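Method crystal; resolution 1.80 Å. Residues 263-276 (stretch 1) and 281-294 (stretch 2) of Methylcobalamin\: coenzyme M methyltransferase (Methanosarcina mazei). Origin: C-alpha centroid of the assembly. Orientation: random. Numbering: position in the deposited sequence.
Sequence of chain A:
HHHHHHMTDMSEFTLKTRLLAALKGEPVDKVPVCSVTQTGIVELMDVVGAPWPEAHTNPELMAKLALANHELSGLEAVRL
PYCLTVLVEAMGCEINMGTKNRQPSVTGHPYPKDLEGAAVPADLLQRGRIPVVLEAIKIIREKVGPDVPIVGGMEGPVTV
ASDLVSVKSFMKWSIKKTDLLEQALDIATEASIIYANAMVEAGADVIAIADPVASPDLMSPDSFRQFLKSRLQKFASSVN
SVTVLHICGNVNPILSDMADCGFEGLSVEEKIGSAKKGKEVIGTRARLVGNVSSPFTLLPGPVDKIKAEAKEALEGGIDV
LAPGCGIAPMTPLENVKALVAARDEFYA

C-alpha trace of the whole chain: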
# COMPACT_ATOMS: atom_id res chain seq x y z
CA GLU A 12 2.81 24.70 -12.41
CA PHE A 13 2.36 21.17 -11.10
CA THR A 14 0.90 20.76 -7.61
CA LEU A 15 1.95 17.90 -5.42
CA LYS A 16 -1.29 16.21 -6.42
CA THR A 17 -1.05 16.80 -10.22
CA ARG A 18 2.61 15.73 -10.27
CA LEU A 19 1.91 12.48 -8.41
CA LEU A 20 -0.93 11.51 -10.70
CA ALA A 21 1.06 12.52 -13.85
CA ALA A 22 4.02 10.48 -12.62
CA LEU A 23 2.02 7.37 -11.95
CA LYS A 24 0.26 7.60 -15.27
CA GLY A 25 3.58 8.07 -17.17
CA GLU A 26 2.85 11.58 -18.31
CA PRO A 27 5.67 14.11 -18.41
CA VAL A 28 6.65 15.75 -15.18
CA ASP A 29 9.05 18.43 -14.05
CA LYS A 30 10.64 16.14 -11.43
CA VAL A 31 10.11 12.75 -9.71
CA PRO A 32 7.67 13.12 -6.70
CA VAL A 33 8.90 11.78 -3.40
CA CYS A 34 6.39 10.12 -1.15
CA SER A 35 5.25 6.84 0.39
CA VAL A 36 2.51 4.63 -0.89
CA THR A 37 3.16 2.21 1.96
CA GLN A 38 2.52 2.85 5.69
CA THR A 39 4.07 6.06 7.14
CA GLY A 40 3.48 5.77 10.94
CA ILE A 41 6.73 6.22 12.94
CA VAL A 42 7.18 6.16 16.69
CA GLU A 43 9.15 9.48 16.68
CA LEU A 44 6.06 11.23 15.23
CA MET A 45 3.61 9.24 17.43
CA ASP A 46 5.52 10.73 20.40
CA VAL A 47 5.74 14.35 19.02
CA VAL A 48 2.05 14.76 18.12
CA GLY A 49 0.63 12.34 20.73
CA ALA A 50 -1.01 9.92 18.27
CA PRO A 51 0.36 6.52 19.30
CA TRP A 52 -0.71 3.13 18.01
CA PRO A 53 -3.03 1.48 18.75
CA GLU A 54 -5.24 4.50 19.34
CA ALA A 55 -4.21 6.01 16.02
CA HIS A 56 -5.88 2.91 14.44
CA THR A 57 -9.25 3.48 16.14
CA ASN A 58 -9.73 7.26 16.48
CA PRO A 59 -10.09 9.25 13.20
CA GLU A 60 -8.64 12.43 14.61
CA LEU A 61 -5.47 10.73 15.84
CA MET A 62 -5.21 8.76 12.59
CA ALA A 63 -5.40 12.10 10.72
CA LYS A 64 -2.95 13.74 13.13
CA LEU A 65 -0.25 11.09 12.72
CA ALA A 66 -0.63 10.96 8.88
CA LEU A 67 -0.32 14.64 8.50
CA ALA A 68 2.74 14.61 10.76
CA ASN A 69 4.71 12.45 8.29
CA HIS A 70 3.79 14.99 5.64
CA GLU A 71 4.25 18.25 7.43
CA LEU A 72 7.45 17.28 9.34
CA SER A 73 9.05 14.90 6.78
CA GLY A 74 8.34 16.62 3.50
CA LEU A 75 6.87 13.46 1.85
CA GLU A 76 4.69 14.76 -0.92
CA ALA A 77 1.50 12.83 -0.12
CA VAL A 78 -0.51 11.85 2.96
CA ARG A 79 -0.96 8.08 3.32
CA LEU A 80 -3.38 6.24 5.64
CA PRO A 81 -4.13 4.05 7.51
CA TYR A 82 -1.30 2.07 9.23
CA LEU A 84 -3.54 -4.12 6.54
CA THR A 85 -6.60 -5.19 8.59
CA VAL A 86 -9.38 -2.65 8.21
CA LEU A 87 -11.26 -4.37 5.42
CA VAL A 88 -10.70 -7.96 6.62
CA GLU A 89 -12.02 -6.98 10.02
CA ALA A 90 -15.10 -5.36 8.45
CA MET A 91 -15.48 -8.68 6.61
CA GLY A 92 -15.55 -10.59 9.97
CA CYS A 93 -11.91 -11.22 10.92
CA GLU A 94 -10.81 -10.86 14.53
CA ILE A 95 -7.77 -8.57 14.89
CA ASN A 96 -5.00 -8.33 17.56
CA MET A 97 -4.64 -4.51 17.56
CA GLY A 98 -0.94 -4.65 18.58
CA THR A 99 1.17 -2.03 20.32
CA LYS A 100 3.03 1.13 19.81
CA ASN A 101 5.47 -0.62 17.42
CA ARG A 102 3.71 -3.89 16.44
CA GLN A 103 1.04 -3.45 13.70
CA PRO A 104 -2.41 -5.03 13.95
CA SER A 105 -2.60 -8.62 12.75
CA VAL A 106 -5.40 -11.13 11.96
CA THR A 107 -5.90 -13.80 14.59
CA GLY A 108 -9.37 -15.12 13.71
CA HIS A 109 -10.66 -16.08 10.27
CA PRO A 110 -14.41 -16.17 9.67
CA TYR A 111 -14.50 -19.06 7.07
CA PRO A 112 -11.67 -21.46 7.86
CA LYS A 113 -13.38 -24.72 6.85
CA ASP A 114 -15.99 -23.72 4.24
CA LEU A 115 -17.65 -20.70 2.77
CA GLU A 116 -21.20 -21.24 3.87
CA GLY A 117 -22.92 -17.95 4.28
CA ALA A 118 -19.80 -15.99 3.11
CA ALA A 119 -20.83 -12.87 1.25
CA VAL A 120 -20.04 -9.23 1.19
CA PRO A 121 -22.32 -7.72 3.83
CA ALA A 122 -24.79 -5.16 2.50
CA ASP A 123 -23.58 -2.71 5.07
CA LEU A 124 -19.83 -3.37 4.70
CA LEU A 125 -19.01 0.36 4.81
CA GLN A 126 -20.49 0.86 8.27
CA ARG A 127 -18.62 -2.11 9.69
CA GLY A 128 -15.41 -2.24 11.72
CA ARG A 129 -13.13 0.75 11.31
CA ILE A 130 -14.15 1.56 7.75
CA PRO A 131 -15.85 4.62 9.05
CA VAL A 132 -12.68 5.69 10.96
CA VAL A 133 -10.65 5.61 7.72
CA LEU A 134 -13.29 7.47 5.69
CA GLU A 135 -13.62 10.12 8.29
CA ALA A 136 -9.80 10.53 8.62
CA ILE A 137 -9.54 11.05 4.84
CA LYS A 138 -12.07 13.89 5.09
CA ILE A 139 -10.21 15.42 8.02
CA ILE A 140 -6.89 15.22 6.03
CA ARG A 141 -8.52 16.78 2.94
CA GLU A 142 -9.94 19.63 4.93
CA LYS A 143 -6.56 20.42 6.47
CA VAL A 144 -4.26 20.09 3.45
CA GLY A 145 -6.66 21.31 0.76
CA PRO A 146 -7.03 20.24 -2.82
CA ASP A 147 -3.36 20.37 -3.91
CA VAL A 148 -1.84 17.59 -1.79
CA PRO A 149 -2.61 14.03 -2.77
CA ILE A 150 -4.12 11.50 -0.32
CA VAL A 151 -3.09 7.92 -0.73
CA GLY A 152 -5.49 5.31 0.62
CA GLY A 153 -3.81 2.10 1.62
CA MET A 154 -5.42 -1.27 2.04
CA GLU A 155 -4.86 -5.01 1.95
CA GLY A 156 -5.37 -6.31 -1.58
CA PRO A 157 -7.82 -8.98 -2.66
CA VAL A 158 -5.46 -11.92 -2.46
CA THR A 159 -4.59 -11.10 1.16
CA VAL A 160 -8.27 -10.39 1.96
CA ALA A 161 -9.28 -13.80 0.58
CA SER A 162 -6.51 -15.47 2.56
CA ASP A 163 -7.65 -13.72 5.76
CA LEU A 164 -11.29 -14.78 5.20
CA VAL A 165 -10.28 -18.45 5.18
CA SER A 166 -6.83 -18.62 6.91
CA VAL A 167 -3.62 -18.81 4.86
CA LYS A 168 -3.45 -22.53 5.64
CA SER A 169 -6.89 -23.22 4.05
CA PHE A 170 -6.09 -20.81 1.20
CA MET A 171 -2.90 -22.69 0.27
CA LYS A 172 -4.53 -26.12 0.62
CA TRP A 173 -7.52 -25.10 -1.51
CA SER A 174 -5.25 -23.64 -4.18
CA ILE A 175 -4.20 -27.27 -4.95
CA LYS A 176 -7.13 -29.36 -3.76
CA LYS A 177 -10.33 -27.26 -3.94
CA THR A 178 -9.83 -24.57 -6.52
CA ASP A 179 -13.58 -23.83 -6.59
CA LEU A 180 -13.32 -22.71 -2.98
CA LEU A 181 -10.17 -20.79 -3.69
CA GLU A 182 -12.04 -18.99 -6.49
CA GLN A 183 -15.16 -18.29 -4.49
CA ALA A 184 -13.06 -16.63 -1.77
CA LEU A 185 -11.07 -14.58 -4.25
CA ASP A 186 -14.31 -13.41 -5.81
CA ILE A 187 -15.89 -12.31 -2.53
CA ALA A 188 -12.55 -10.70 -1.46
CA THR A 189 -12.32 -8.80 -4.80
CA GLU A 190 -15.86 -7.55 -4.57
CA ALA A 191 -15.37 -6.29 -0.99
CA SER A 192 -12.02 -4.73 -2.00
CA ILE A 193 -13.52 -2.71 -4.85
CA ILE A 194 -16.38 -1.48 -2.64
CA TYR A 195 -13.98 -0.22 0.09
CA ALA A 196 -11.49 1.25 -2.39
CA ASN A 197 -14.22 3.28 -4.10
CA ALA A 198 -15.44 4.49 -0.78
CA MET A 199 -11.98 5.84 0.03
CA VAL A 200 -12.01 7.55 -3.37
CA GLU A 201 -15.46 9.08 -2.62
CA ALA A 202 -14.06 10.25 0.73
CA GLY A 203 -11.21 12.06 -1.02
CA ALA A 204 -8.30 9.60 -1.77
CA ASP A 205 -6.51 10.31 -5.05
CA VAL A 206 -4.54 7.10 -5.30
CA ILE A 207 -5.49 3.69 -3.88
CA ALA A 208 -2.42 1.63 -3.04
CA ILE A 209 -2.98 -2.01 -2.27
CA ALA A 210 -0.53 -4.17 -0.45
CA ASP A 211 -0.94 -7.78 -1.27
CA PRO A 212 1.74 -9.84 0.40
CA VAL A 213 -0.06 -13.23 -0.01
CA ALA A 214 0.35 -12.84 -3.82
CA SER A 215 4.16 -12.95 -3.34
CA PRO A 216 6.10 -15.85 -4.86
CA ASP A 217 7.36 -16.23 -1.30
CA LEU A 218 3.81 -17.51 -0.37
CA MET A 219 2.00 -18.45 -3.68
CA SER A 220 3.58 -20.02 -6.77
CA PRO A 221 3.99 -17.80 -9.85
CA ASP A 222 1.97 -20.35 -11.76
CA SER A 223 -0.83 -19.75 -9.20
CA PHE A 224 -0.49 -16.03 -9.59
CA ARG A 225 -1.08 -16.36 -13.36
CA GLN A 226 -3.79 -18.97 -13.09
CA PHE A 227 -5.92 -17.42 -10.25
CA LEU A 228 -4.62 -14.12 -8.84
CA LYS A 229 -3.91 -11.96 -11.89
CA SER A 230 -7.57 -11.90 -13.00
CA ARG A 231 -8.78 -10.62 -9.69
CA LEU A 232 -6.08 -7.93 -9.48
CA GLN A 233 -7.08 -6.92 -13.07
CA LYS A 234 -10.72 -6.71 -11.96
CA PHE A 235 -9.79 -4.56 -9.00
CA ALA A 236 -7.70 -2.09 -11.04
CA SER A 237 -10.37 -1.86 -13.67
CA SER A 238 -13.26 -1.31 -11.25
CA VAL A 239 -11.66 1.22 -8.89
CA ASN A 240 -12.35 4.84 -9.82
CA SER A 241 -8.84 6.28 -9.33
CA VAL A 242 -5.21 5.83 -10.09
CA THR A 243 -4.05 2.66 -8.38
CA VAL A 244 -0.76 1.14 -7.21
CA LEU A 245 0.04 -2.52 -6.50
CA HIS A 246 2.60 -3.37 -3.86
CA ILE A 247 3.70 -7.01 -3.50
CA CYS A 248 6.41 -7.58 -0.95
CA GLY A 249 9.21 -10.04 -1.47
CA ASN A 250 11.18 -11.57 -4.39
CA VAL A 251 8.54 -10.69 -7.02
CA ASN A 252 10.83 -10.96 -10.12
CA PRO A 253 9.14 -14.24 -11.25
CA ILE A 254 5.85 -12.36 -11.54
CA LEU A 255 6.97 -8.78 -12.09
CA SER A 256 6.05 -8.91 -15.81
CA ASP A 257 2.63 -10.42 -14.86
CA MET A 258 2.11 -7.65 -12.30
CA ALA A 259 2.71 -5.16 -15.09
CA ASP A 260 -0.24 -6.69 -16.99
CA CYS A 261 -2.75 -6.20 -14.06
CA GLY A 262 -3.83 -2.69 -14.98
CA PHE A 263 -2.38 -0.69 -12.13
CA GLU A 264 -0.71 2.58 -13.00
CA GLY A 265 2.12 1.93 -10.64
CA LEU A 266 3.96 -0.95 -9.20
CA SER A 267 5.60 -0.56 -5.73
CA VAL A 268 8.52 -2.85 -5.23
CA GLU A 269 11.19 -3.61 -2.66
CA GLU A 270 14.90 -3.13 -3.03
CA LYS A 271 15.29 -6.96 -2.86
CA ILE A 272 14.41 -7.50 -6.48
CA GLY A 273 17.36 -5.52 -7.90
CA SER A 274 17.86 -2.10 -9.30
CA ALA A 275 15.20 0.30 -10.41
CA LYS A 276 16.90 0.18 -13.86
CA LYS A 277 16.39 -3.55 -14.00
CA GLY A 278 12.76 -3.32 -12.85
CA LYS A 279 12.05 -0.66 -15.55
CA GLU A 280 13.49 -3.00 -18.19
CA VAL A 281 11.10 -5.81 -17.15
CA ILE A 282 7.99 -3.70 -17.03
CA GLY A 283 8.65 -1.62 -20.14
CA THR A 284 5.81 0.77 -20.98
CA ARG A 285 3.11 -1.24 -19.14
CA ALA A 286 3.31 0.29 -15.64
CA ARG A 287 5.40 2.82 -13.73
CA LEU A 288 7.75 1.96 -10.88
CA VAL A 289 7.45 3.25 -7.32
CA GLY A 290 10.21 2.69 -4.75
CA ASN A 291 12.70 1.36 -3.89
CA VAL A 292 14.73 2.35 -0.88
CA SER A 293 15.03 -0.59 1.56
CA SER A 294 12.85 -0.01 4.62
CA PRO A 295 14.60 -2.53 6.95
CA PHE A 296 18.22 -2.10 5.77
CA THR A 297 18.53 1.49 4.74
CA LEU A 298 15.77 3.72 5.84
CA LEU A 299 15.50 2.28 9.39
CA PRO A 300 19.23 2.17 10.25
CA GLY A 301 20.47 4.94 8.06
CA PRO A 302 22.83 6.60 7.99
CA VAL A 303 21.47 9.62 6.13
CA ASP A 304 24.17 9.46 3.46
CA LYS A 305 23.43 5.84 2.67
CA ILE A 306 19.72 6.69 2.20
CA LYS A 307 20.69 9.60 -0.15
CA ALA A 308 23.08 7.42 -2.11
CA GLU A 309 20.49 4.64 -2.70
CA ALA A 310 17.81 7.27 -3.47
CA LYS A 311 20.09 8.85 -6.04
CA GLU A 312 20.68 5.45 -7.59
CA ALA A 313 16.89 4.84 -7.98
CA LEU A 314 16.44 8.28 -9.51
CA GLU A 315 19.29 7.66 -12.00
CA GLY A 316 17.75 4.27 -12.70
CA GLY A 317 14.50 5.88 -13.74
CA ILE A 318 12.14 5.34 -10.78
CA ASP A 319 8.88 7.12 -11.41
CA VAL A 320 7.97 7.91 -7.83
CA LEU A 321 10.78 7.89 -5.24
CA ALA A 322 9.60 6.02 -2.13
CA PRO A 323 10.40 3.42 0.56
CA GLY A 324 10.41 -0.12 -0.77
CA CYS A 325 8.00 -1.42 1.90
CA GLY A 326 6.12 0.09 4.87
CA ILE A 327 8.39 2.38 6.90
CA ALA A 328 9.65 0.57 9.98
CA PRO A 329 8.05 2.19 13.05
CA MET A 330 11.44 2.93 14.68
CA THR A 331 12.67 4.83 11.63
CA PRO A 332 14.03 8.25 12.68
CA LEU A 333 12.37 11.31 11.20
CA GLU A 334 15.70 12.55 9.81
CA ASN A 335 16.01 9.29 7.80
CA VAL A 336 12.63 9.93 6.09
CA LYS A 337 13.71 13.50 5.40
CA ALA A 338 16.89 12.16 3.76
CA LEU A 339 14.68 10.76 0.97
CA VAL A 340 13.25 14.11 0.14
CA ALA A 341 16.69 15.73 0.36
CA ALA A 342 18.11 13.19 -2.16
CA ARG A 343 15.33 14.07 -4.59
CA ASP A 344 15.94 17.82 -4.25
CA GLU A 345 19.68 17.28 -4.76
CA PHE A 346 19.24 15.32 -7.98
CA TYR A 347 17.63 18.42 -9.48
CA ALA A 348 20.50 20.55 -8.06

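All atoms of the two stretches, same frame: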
# COMPACT_ATOMS: atom_id res chain seq x y z
N PHE A 263 -2.71 -1.73 -13.08
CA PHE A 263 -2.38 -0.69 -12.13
C PHE A 263 -1.46 0.31 -12.78
O PHE A 263 -0.58 -0.10 -13.50
CB PHE A 263 -1.66 -1.31 -10.93
CG PHE A 263 -2.56 -2.17 -10.09
CD1 PHE A 263 -2.77 -3.51 -10.47
CD2 PHE A 263 -3.15 -1.69 -8.92
CE1 PHE A 263 -3.60 -4.33 -9.72
CE2 PHE A 263 -3.97 -2.51 -8.17
CZ PHE A 263 -4.21 -3.83 -8.57
N GLU A 264 -1.66 1.59 -12.52
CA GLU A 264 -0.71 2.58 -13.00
C GLU A 264 0.70 2.32 -12.52
O GLU A 264 1.64 2.46 -13.28
CB GLU A 264 -1.12 3.97 -12.56
CG GLU A 264 -2.17 4.56 -13.45
CD GLU A 264 -3.56 4.09 -13.26
OE1 GLU A 264 -3.78 3.34 -12.29
OE2 GLU A 264 -4.44 4.45 -14.12
N GLY A 265 0.82 2.13 -11.24
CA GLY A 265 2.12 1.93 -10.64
C GLY A 265 2.27 0.60 -9.96
O GLY A 265 1.28 0.03 -9.40
N LEU A 266 3.51 0.14 -9.99
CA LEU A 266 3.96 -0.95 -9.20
C LEU A 266 5.00 -0.54 -8.14
O LEU A 266 5.99 0.10 -8.39
CB LEU A 266 4.52 -2.07 -10.07
CG LEU A 266 3.63 -2.57 -11.16
CD1 LEU A 266 4.42 -3.60 -11.95
CD2 LEU A 266 2.35 -3.20 -10.60
N SER A 267 4.72 -0.91 -6.89
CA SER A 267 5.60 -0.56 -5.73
C SER A 267 6.33 -1.81 -5.40
O SER A 267 5.71 -2.84 -5.06
CB SER A 267 4.79 -0.07 -4.57
OG SER A 267 5.52 -0.06 -3.36
N VAL A 268 7.66 -1.71 -5.38
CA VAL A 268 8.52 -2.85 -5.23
C VAL A 268 9.65 -2.57 -4.20
O VAL A 268 10.01 -1.44 -3.94
CB VAL A 268 9.30 -3.17 -6.52
CG1 VAL A 268 8.31 -3.61 -7.59
CG2 VAL A 268 10.12 -1.94 -6.98
N GLU A 269 10.13 -3.66 -3.64
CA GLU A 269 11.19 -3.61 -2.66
C GLU A 269 12.52 -3.61 -3.36
O GLU A 269 12.67 -4.08 -4.48
CB GLU A 269 11.14 -4.87 -1.79
CG GLU A 269 10.07 -4.86 -0.73
CD GLU A 269 10.40 -5.84 0.41
OE1 GLU A 269 10.04 -7.03 0.25
OE2 GLU A 269 11.01 -5.40 1.44
N GLU A 270 13.51 -3.17 -2.62
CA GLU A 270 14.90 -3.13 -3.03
C GLU A 270 15.43 -4.52 -3.41
O GLU A 270 16.31 -4.66 -4.23
CB GLU A 270 15.65 -2.60 -1.77
CG GLU A 270 17.12 -2.31 -1.92
CD GLU A 270 17.93 -3.58 -1.91
OE1 GLU A 270 17.59 -4.44 -1.04
OE2 GLU A 270 18.84 -3.74 -2.79
N LYS A 271 14.91 -5.55 -2.72
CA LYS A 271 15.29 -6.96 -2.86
C LYS A 271 15.37 -7.42 -4.28
O LYS A 271 16.26 -8.19 -4.64
CB LYS A 271 14.21 -7.86 -2.21
CG LYS A 271 14.44 -8.33 -0.80
CD LYS A 271 13.23 -9.16 -0.32
CE LYS A 271 13.06 -9.01 1.19
NZ LYS A 271 12.40 -7.70 1.46
N ILE A 272 14.46 -6.96 -5.13
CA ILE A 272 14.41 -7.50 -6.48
C ILE A 272 15.51 -6.97 -7.47
O ILE A 272 15.60 -7.42 -8.59
CB ILE A 272 12.98 -7.38 -7.01
CG1 ILE A 272 12.64 -5.94 -7.43
CG2 ILE A 272 11.98 -7.87 -5.93
CD1 ILE A 272 11.15 -5.78 -7.76
N GLY A 273 16.33 -6.03 -7.05
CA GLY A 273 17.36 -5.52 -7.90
C GLY A 273 17.15 -4.06 -8.09
O GLY A 273 16.41 -3.44 -7.33
N SER A 274 17.84 -3.51 -9.10
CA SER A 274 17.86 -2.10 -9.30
C SER A 274 16.58 -1.57 -9.92
O SER A 274 15.84 -2.29 -10.58
CB SER A 274 19.00 -1.78 -10.25
OG SER A 274 18.72 -2.29 -11.57
N ALA A 275 16.31 -0.31 -9.71
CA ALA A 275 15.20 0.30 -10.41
C ALA A 275 15.38 0.14 -11.97
O ALA A 275 14.41 -0.16 -12.72
CB ALA A 275 15.10 1.78 -10.02
N LYS A 276 16.60 0.30 -12.46
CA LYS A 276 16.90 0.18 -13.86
C LYS A 276 16.45 -1.20 -14.38
O LYS A 276 15.79 -1.28 -15.43
CB LYS A 276 18.38 0.45 -14.09
CG LYS A 276 18.81 0.36 -15.57
CD LYS A 276 20.32 0.18 -15.66
CE LYS A 276 20.76 -0.50 -16.98
NZ LYS A 276 21.16 -1.95 -16.82
N VAL A 281 12.10 -4.72 -17.18
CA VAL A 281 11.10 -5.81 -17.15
C VAL A 281 9.70 -5.27 -17.48
O VAL A 281 9.00 -5.82 -18.32
CB VAL A 281 11.11 -6.56 -15.83
CG1 VAL A 281 9.94 -7.56 -15.76
CG2 VAL A 281 12.43 -7.25 -15.60
N ILE A 282 9.32 -4.17 -16.88
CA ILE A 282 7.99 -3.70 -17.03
C ILE A 282 7.74 -2.84 -18.24
O ILE A 282 6.59 -2.78 -18.68
CB ILE A 282 7.46 -3.01 -15.71
CG1 ILE A 282 8.01 -1.59 -15.55
CG2 ILE A 282 7.74 -3.92 -14.51
CD1 ILE A 282 7.63 -0.90 -14.25
N GLY A 283 8.77 -2.19 -18.81
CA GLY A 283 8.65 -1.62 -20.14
C GLY A 283 7.72 -0.44 -20.06
O GLY A 283 7.92 0.46 -19.24
N THR A 284 6.74 -0.38 -20.93
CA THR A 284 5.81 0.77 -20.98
C THR A 284 4.48 0.45 -20.19
O THR A 284 3.58 1.25 -20.07
CB THR A 284 5.46 1.03 -22.47
OG1 THR A 284 4.62 -0.02 -22.97
CG2 THR A 284 6.74 1.06 -23.33
N ARG A 285 4.41 -0.72 -19.61
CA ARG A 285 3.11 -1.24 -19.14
C ARG A 285 2.68 -0.70 -17.77
O ARG A 285 1.48 -0.69 -17.45
CB ARG A 285 3.14 -2.77 -19.14
CG ARG A 285 3.04 -3.33 -20.54
CD ARG A 285 3.20 -4.83 -20.48
NE ARG A 285 4.53 -5.21 -20.04
CZ ARG A 285 4.86 -6.28 -19.31
NH1 ARG A 285 3.95 -7.12 -18.92
NH2 ARG A 285 6.12 -6.55 -19.01
N ALA A 286 3.62 -0.30 -16.94
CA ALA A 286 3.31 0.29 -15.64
C ALA A 286 4.53 1.12 -15.23
O ALA A 286 5.61 1.03 -15.89
CB ALA A 286 3.01 -0.75 -14.56
N ARG A 287 4.32 2.04 -14.30
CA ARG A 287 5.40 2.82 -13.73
C ARG A 287 5.90 2.19 -12.47
O ARG A 287 5.23 1.33 -11.87
CB ARG A 287 4.93 4.24 -13.47
CG ARG A 287 5.16 5.23 -14.58
CD ARG A 287 4.51 4.79 -15.89
NE ARG A 287 3.08 4.58 -15.79
CZ ARG A 287 2.34 3.82 -16.58
NH1 ARG A 287 2.83 3.22 -17.65
NH2 ARG A 287 1.03 3.68 -16.37
N LEU A 288 7.08 2.60 -12.03
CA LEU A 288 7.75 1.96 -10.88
C LEU A 288 7.91 2.92 -9.69
O LEU A 288 8.32 4.08 -9.84
CB LEU A 288 9.08 1.34 -11.27
CG LEU A 288 9.71 0.30 -10.35
CD1 LEU A 288 8.84 -0.94 -10.21
CD2 LEU A 288 11.15 -0.06 -10.77
N VAL A 289 7.46 2.46 -8.53
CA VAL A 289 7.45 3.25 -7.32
C VAL A 289 8.38 2.53 -6.34
O VAL A 289 8.29 1.34 -6.15
CB VAL A 289 6.06 3.34 -6.70
CG1 VAL A 289 6.13 4.16 -5.41
CG2 VAL A 289 5.01 3.89 -7.73
N GLY A 290 9.26 3.29 -5.71
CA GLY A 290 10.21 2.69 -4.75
C GLY A 290 11.53 3.40 -4.76
O GLY A 290 11.56 4.56 -5.11
N ASN A 291 12.64 2.74 -4.38
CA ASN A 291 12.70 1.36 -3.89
C ASN A 291 13.63 1.22 -2.67
O ASN A 291 14.37 0.21 -2.53
CB ASN A 291 13.23 0.45 -5.00
CG ASN A 291 14.60 0.87 -5.47
OD1 ASN A 291 15.11 1.90 -5.04
ND2 ASN A 291 15.17 0.11 -6.38
N VAL A 292 13.66 2.25 -1.83
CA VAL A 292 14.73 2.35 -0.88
C VAL A 292 14.37 1.39 0.28
O VAL A 292 13.23 1.41 0.81
CB VAL A 292 15.02 3.83 -0.42
CG1 VAL A 292 16.19 3.82 0.61
CG2 VAL A 292 15.36 4.73 -1.63
N SER A 293 15.33 0.53 0.66
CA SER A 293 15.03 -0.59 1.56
C SER A 293 14.53 -0.06 2.90
O SER A 293 15.25 0.63 3.60
CB SER A 293 16.29 -1.34 1.86
OG SER A 293 16.07 -2.37 2.82
N SER A 294 13.33 -0.42 3.28
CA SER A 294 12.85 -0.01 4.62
C SER A 294 13.67 -0.61 5.81
O SER A 294 14.06 0.11 6.69
CB SER A 294 11.35 -0.33 4.83
OG SER A 294 10.61 0.53 3.94
O HOH W 1 -0.47 -1.27 -15.82
O HOH W 2 7.62 1.08 -2.98
O HOH W 3 12.22 -2.63 1.18
O HOH W 4 14.01 -2.64 -6.38

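The two stretches associate as neighbouring parallel strands, with Gly 265, Leu 266 and Ser 267 paired with Arg 287, Leu 288 and Val 289. Four backbone hydrogen bonds form the ladder: Arg 287 N to Glu 264 O (2.9 Å), Leu 266 N to Arg 287 O (2.8 Å), Val 289 N to Leu 266 O (2.8 Å) and the longer Val 268 N to Val 289 O (3.2 Å).

On one face, Leu 266 and Leu 288 build the apolar packing. Leu 266 sets its CG 3.9 Å from Ala 286 CB and its CD1 4.2 Å from Ile 282 CG2, so the small alanine leaves a hollow that the leucine fills. The end of Leu 288 leans toward the first stretch and fills the space between Val 268 and Ala 275, its CD1 3.6 Å from Val 268 CG2 and its CD2 4.4 Å from Ala 275 CB.

Gly 265, Ser 267, Arg 287 and Val 289 line the other face. A CB on Gly 265 would lie only 3.3 Å from Val 289 CG2, so the bare glycine leaves room for that methyl. Arg 287 returns toward Glu 264, its NH2 4.4 Å from Glu 264 CB. Ser 267 CB lies 4.2 Å from Val 289 CB, and a water joins Ser 267 OG (2.4 Å) to Val 289 O (3.3 Å).

Beyond these pairs, Gly 290 adopts backbone angles that call for glycine, and a CB there would also clash with Val 268 O. A cis peptide follows, and Asn 291 points toward the first stretch, covered by it more than any other residue of the second. Its ND2 donates to a water at 3.0 Å; that water also donates to Glu 269 O and Gly 273 O, both at 2.7 Å, tying the amide to the loop. Glu 270 covers this end, its CB 3.2 Å from Asn 291 O.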